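Local coordinates for protein putative ManD family dehydratase (Pantoea ananatis, PDB 3T6C) that binds magnesium and D-gluconate and dehydrates D-gluconate weakly in vitro, as an enolase-superfamily enzyme probably with no significant role in gluconate degradation in the cell, at residues T34-P39 and A70-I75; V46-T51 and I410-A415; P308-K313 and A335-L340. All blocks are in the same frame, centred on the assembly; numbering follows the deposited sequence.

Interaction 1 of 3, residues T34-P39 and A70-I75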
# COMPACT_ATOMS: atom_id res chain seq x y z
N THR A 34 32.61 -26.62 26.61
CA THR A 34 31.17 -26.85 26.70
C THR A 34 30.93 -27.91 27.77
O THR A 34 31.60 -28.94 27.79
CB THR A 34 30.62 -27.41 25.40
OG1 THR A 34 30.94 -26.55 24.29
CG2 THR A 34 29.12 -27.56 25.50
N ILE A 35 29.94 -27.66 28.64
CA ILE A 35 29.55 -28.57 29.67
C ILE A 35 28.10 -28.99 29.38
O ILE A 35 27.20 -28.12 29.20
CB ILE A 35 29.63 -27.90 31.04
CG1 ILE A 35 31.10 -27.59 31.39
CG2 ILE A 35 29.06 -28.81 32.12
CD1 ILE A 35 31.27 -26.45 32.40
N LEU A 36 27.88 -30.30 29.32
CA LEU A 36 26.55 -30.85 29.08
C LEU A 36 26.10 -31.46 30.40
O LEU A 36 26.73 -32.39 30.95
CB LEU A 36 26.56 -31.92 27.99
CG LEU A 36 26.99 -31.54 26.58
CD1 LEU A 36 26.83 -32.70 25.59
CD2 LEU A 36 26.29 -30.34 26.13
N THR A 37 24.99 -30.94 30.94
CA THR A 37 24.51 -31.40 32.25
C THR A 37 22.98 -31.34 32.35
O THR A 37 22.37 -30.54 31.67
CB THR A 37 25.19 -30.57 33.41
OG1 THR A 37 24.83 -31.11 34.68
CG2 THR A 37 24.80 -29.08 33.41
N ALA A 38 22.38 -32.18 33.19
CA ALA A 38 20.93 -32.23 33.27
C ALA A 38 20.36 -32.30 34.71
O ALA A 38 19.61 -33.21 35.00
CB ALA A 38 20.41 -33.43 32.44
N PRO A 39 20.68 -31.32 35.56
CA PRO A 39 20.32 -31.47 36.99
C PRO A 39 18.83 -31.37 37.23
O PRO A 39 18.35 -31.90 38.23
CB PRO A 39 21.08 -30.32 37.69
CG PRO A 39 22.21 -29.90 36.66
CD PRO A 39 21.52 -30.13 35.30
N ALA A 70 24.99 -31.35 18.49
CA ALA A 70 25.31 -30.57 17.32
C ALA A 70 25.78 -29.19 17.79
O ALA A 70 26.72 -28.62 17.24
CB ALA A 70 24.11 -30.45 16.39
N VAL A 71 25.09 -28.61 18.79
CA VAL A 71 25.58 -27.39 19.43
C VAL A 71 26.97 -27.58 20.07
O VAL A 71 27.83 -26.71 19.89
CB VAL A 71 24.54 -26.88 20.47
CG1 VAL A 71 25.07 -25.64 21.22
CG2 VAL A 71 23.25 -26.57 19.80
N GLN A 72 27.20 -28.68 20.78
CA GLN A 72 28.52 -28.93 21.33
C GLN A 72 29.59 -28.93 20.25
O GLN A 72 30.65 -28.34 20.46
CB GLN A 72 28.52 -30.26 22.10
CG GLN A 72 29.92 -30.61 22.61
CD GLN A 72 29.87 -31.91 23.34
OE1 GLN A 72 29.40 -32.91 22.81
NE2 GLN A 72 30.35 -31.91 24.56
N SER A 73 29.35 -29.56 19.11
CA SER A 73 30.33 -29.51 18.03
C SER A 73 30.53 -28.07 17.52
O SER A 73 31.65 -27.58 17.32
CB SER A 73 29.86 -30.39 16.86
OG SER A 73 30.83 -30.42 15.84
N ALA A 74 29.43 -27.37 17.30
CA ALA A 74 29.50 -25.99 16.77
C ALA A 74 30.34 -25.08 17.68
O ALA A 74 30.98 -24.10 17.22
CB ALA A 74 28.05 -25.41 16.56
N ILE A 75 30.34 -25.37 18.98
CA ILE A 75 31.21 -24.64 19.93
C ILE A 75 32.64 -25.23 19.93
O ILE A 75 33.62 -24.52 19.59
CB ILE A 75 30.64 -24.68 21.34
CG1 ILE A 75 29.24 -23.99 21.38
CG2 ILE A 75 31.64 -24.02 22.32
CD1 ILE A 75 28.41 -24.37 22.62
O HOH W 1 32.67 -30.58 25.54
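A chi1 of 176° swings Q72 CG away from its own backbone N, and with the rest of the chain extended the side chain reaches out from its helix to L36, whose CG stands beside its own backbone N (chi1 -62°). The two side chains meet at about a right angle: L36 CD1 lies 3.8 Å from both Q72 NE2 and Q72 OE1, so one methyl touches both ends of the amide, with L36 CG also close to NE2. NE2 has a polar partner too: it donates over 2.8 Å to a water, which in turn donates to T34 O at 3.0 Å, and this is the polar bridge between strand and helix.

The setting is the N-terminal capping domain of the enolase superfamily, where the antiparallel sheet is backed by helices. Strand 34-37 and helix 70-75 run nearly antiparallel (166°) with their axes 9.3 Å apart. Q66, a substrate-binding residue, lies shortly before this helix.

One turn on from Q72, I75 meets T34. Here I75 CG2 sits 3.3 Å from T34 OG1, a hydroxyl whose hydrogen-bond partner is D76 OD1, so the methyl is only in van der Waals contact; T34 is modelled in two conformers, so the finer detail of this touch is doubtful. I75 also packs on V47 of the next strand and on A113 of helix 108-129, while A70 packs on A70, and S73 on Y69, of a second subunit.

Interaction 2 of 3, residues V46-T51 and I410-A415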
# COMPACT_ATOMS: atom_id res chain seq x y z
N VAL A 46 26.12 -25.59 28.44
CA VAL A 46 26.69 -24.42 29.10
C VAL A 46 28.09 -24.23 28.52
O VAL A 46 28.77 -25.20 28.20
CB VAL A 46 26.77 -24.68 30.64
CG1 VAL A 46 27.76 -23.75 31.33
CG2 VAL A 46 25.37 -24.60 31.25
N VAL A 47 28.48 -22.97 28.31
CA VAL A 47 29.84 -22.64 27.89
C VAL A 47 30.59 -21.96 29.03
O VAL A 47 30.04 -21.13 29.75
CB VAL A 47 29.76 -21.68 26.70
CG1 VAL A 47 31.10 -21.01 26.43
CG2 VAL A 47 29.29 -22.48 25.44
N LYS A 48 31.86 -22.36 29.22
CA LYS A 48 32.75 -21.64 30.15
C LYS A 48 33.95 -21.07 29.38
O LYS A 48 34.67 -21.83 28.72
CB LYS A 48 33.26 -22.58 31.28
CG LYS A 48 34.15 -21.85 32.30
CD LYS A 48 34.20 -22.78 33.53
CE LYS A 48 34.93 -22.21 34.69
NZ LYS A 48 34.91 -23.23 35.83
N ILE A 49 34.16 -19.75 29.44
CA ILE A 49 35.30 -19.11 28.80
C ILE A 49 36.30 -18.67 29.88
O ILE A 49 35.96 -17.88 30.74
CB ILE A 49 34.88 -17.88 28.00
CG1 ILE A 49 33.95 -18.29 26.85
CG2 ILE A 49 36.15 -17.15 27.48
CD1 ILE A 49 33.53 -17.11 25.96
N GLU A 50 37.51 -19.23 29.85
CA GLU A 50 38.57 -18.85 30.79
C GLU A 50 39.43 -17.76 30.21
O GLU A 50 39.62 -17.66 29.00
CB GLU A 50 39.44 -20.05 31.17
CG GLU A 50 38.61 -21.08 31.85
CD GLU A 50 39.42 -22.08 32.62
OE1 GLU A 50 40.60 -22.33 32.27
OE2 GLU A 50 38.87 -22.60 33.59
N THR A 51 39.91 -16.88 31.10
CA THR A 51 40.88 -15.85 30.71
C THR A 51 42.24 -16.07 31.38
O THR A 51 42.45 -17.02 32.16
CB THR A 51 40.42 -14.46 31.08
OG1 THR A 51 40.51 -14.28 32.51
CG2 THR A 51 38.94 -14.26 30.67
N ILE A 410 28.93 -22.25 38.15
CA ILE A 410 28.64 -23.68 37.90
C ILE A 410 29.68 -24.52 38.66
O ILE A 410 30.89 -24.20 38.65
CB ILE A 410 28.64 -24.07 36.39
CG1 ILE A 410 28.12 -25.51 36.25
CG2 ILE A 410 30.05 -23.91 35.76
CD1 ILE A 410 27.91 -25.93 34.83
N ASN A 411 29.19 -25.53 39.38
CA ASN A 411 30.09 -26.46 40.03
C ASN A 411 30.27 -27.58 39.04
O ASN A 411 29.39 -28.41 38.83
CB ASN A 411 29.46 -26.91 41.36
CG ASN A 411 30.34 -27.84 42.11
OD1 ASN A 411 30.96 -28.72 41.52
ND2 ASN A 411 30.50 -27.60 43.41
N GLU A 412 31.46 -27.64 38.43
CA GLU A 412 31.73 -28.62 37.36
C GLU A 412 31.68 -30.04 37.89
O GLU A 412 31.21 -30.96 37.20
CB GLU A 412 33.09 -28.37 36.73
CG GLU A 412 33.15 -27.02 35.99
CD GLU A 412 34.33 -26.88 35.06
OE1 GLU A 412 34.69 -27.84 34.36
OE2 GLU A 412 34.90 -25.78 35.05
N ALA A 413 32.18 -30.24 39.11
CA ALA A 413 32.16 -31.60 39.69
C ALA A 413 30.75 -32.12 39.87
O ALA A 413 30.47 -33.28 39.57
CB ALA A 413 32.94 -31.67 41.04
N LEU A 414 29.85 -31.27 40.39
CA LEU A 414 28.47 -31.68 40.59
C LEU A 414 27.73 -31.78 39.26
O LEU A 414 26.86 -32.65 39.08
CB LEU A 414 27.74 -30.69 41.50
CG LEU A 414 27.81 -30.93 43.02
CD1 LEU A 414 29.13 -31.47 43.53
CD2 LEU A 414 27.40 -29.68 43.72
N ALA A 415 28.08 -30.93 38.30
CA ALA A 415 27.42 -30.98 37.00
C ALA A 415 27.68 -32.32 36.35
O ALA A 415 26.81 -32.85 35.64
CB ALA A 415 27.94 -29.84 36.09
O HOH W 2 32.88 -22.82 37.71
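K48 and E412 make the charged half of this contact, and K48 is the side chain to follow. CB leaves the strand toward 410-415, and CG points directly away from the backbone N (chi1 -178°); from there the chain runs fully extended, which carries the ammonium group across to the other segment. CD is the first atom to meet anything there, passing 3.4 Å from E412 OE2, and CE lies 3.6 Å from the same oxygen. The tip, NZ, then closes a salt bridge of 2.7 Å to E412 OE2, taking the anti lone pair, on the side away from OE1. K33, on the neighbouring strand, forms a salt bridge with OE1, so each carboxylate oxygen has its own lysine. NZ also donates to a water 2.8 Å away, and that water donates to I410 O at 2.6 Å, tying the lysine to the backbone just ahead of the helix. Y57 adds a cation-pi contact to K48. These positive groups probably offset the nearness of E50, whose OE2 stands 5.3 Å from E412 OE2.

Further back along the strand the contact is apolar: V46 and I410 meet tip to tip, CG1 to CD1, at 4.1 Å, with F387 packed on both side chains. The short helix 412-415 is fixed at its start by N411, the N-cap, whose OD1 accepts from L414 N, the donor lying above the carbonyl plane. Strand 46-51 thus joins a segment from near the C terminus, as in the capping domain of the mandelate racemase/muconate lactonizing enzyme family of the enolase superfamily, which is assembled from both ends of the chain.

Interaction 3 of 3, residues P308-K313 and A335-L340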
# COMPACT_ATOMS: atom_id res chain seq x y z
N PRO A 308 9.58 -7.92 10.81
CA PRO A 308 8.34 -7.43 10.22
C PRO A 308 7.18 -7.45 11.22
O PRO A 308 6.28 -6.58 11.15
CB PRO A 308 8.09 -8.41 9.05
CG PRO A 308 9.46 -8.99 8.76
CD PRO A 308 10.14 -9.07 10.07
N LEU A 309 7.20 -8.38 12.16
CA LEU A 309 6.06 -8.45 13.07
C LEU A 309 6.11 -7.26 14.01
O LEU A 309 5.06 -6.67 14.33
CB LEU A 309 6.13 -9.70 13.94
CG LEU A 309 6.01 -11.03 13.18
CD1 LEU A 309 5.84 -12.21 14.13
CD2 LEU A 309 4.99 -11.07 12.11
N ILE A 310 7.33 -6.89 14.41
CA ILE A 310 7.46 -5.79 15.38
C ILE A 310 7.18 -4.48 14.64
O ILE A 310 6.42 -3.63 15.12
CB ILE A 310 8.82 -5.83 16.05
CG1 ILE A 310 8.93 -7.08 16.95
CG2 ILE A 310 9.00 -4.54 16.90
CD1 ILE A 310 10.40 -7.32 17.42
N ASP A 311 7.75 -4.32 13.44
CA ASP A 311 7.55 -3.10 12.64
C ASP A 311 6.10 -2.79 12.40
O ASP A 311 5.71 -1.64 12.45
CB ASP A 311 8.21 -3.28 11.25
CG ASP A 311 9.68 -2.94 11.25
OD1 ASP A 311 10.11 -2.10 12.09
OD2 ASP A 311 10.37 -3.43 10.34
N ASN A 312 5.33 -3.83 12.13
CA ASN A 312 3.93 -3.70 11.73
C ASN A 312 2.93 -3.84 12.89
O ASN A 312 1.70 -3.91 12.68
CB ASN A 312 3.63 -4.61 10.54
CG ASN A 312 4.36 -4.17 9.32
OD1 ASN A 312 4.03 -3.11 8.75
ND2 ASN A 312 5.35 -4.93 8.90
N LYS A 313 3.44 -3.90 14.12
CA LYS A 313 2.57 -3.95 15.31
C LYS A 313 1.72 -5.22 15.29
O LYS A 313 0.54 -5.20 15.71
CB LYS A 313 1.68 -2.69 15.43
CG LYS A 313 2.44 -1.37 15.12
CD LYS A 313 3.66 -1.14 15.99
CE LYS A 313 4.23 0.28 15.81
NZ LYS A 313 4.80 0.44 14.39
N ALA A 335 15.07 -6.19 22.14
CA ALA A 335 14.28 -5.54 23.17
C ALA A 335 14.10 -4.04 22.83
O ALA A 335 13.02 -3.48 23.00
CB ALA A 335 14.96 -5.72 24.53
N ILE A 336 15.17 -3.40 22.40
CA ILE A 336 15.13 -1.97 21.98
C ILE A 336 14.27 -1.76 20.73
O ILE A 336 13.44 -0.83 20.67
CB ILE A 336 16.56 -1.46 21.77
CG1 ILE A 336 17.20 -1.26 23.15
CG2 ILE A 336 16.53 -0.15 20.91
CD1 ILE A 336 18.71 -1.02 23.09
N TYR A 337 14.42 -2.63 19.75
CA TYR A 337 13.59 -2.51 18.54
C TYR A 337 12.10 -2.63 18.91
O TYR A 337 11.25 -1.91 18.40
CB TYR A 337 14.00 -3.61 17.54
CG TYR A 337 13.64 -3.24 16.12
CD1 TYR A 337 14.53 -2.49 15.37
CD2 TYR A 337 12.43 -3.62 15.56
CE1 TYR A 337 14.23 -2.08 14.09
CE2 TYR A 337 12.10 -3.18 14.27
CZ TYR A 337 12.99 -2.41 13.56
OH TYR A 337 12.69 -2.03 12.27
N SER A 338 11.80 -3.53 19.84
CA SER A 338 10.43 -3.68 20.37
C SER A 338 9.98 -2.43 21.11
O SER A 338 8.85 -1.92 20.86
CB SER A 338 10.37 -4.91 21.30
OG SER A 338 10.71 -6.07 20.56
N GLU A 339 10.85 -1.90 21.98
CA GLU A 339 10.53 -0.74 22.79
C GLU A 339 10.05 0.42 21.92
O GLU A 339 9.06 1.10 22.23
CB GLU A 339 11.82 -0.33 23.55
CG GLU A 339 11.66 0.95 24.40
CD GLU A 339 12.99 1.44 24.99
OE1 GLU A 339 14.00 0.69 24.99
OE2 GLU A 339 13.02 2.61 25.41
N LEU A 340 10.78 0.67 20.84
CA LEU A 340 10.46 1.84 20.00
C LEU A 340 9.19 1.62 19.17
O LEU A 340 8.63 2.58 18.63
CB LEU A 340 11.67 2.19 19.11
CG LEU A 340 12.82 3.08 19.68
CD1 LEU A 340 13.23 2.68 21.09
CD2 LEU A 340 14.04 3.08 18.76
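The CA atoms of I310 and S338 come within 6.2 Å of each other where helix 303-311 ends in a Schellman motif, with K313 at positive phi as its C-prime residue and K313 N bonded to I310 O. These are neighbouring outer helices of the barrel domain, with strand 317-318 between them in sequence.

I310 packs between the helices with both its branches. CG2 comes to the edge of the Y337 ring, near its plane and 3.8 Å from CD2, while CD1 reaches S338 OG at 3.4 Å; that hydroxyl is itself hydrogen-bonded to I334 O in its own helix. Y337, with a chi1 of -157° that turns CG away from the backbone N, sends the ring across to D311. Y337 OH donates to D311 OD1 over a short 2.6 Å, meeting the oxygen on its syn side and 17° out of the carboxylate plane. Carboxylate and ring are turned 61° from each other.

D311 OD2 forms a salt bridge with K307. Across a subunit interface, Y337 stacks on Y337 of a third subunit and its OH accepts from N341 ND2 of that subunit; D311 OD1 lies close to D311 OD1 there.

Two carboxylates so near each other would repel if both were fully charged. The short phenol bond and the K307 salt bridge probably spread and offset that charge, and N341 of the other subunit, donating to Y337 OH, would probably strengthen the phenol as a donor to D311.

Following the chain from its N terminus, strand 29-37 opens interaction 1 and the adjacent strand 44-51 opens interaction 2 before helix 68-83 closes the first loop. The two therefore cross, and they touch directly: I35 N lies 2.8 Å from V46 O within one sheet. Interaction 2 stays open through the whole barrel and closes only at 410-415, bringing a late segment of the chain back to the N-terminal sheet. Interaction 3, a short loop of 21 residues between neighbouring barrel helices, falls within that long span, its nearest atoms about 22 Å from either other contact. Interactions 1 and 2 thus lie in the capping domain, the second joining it to a segment that follows the barrel; interaction 3 belongs to the barrel and its subunit interface.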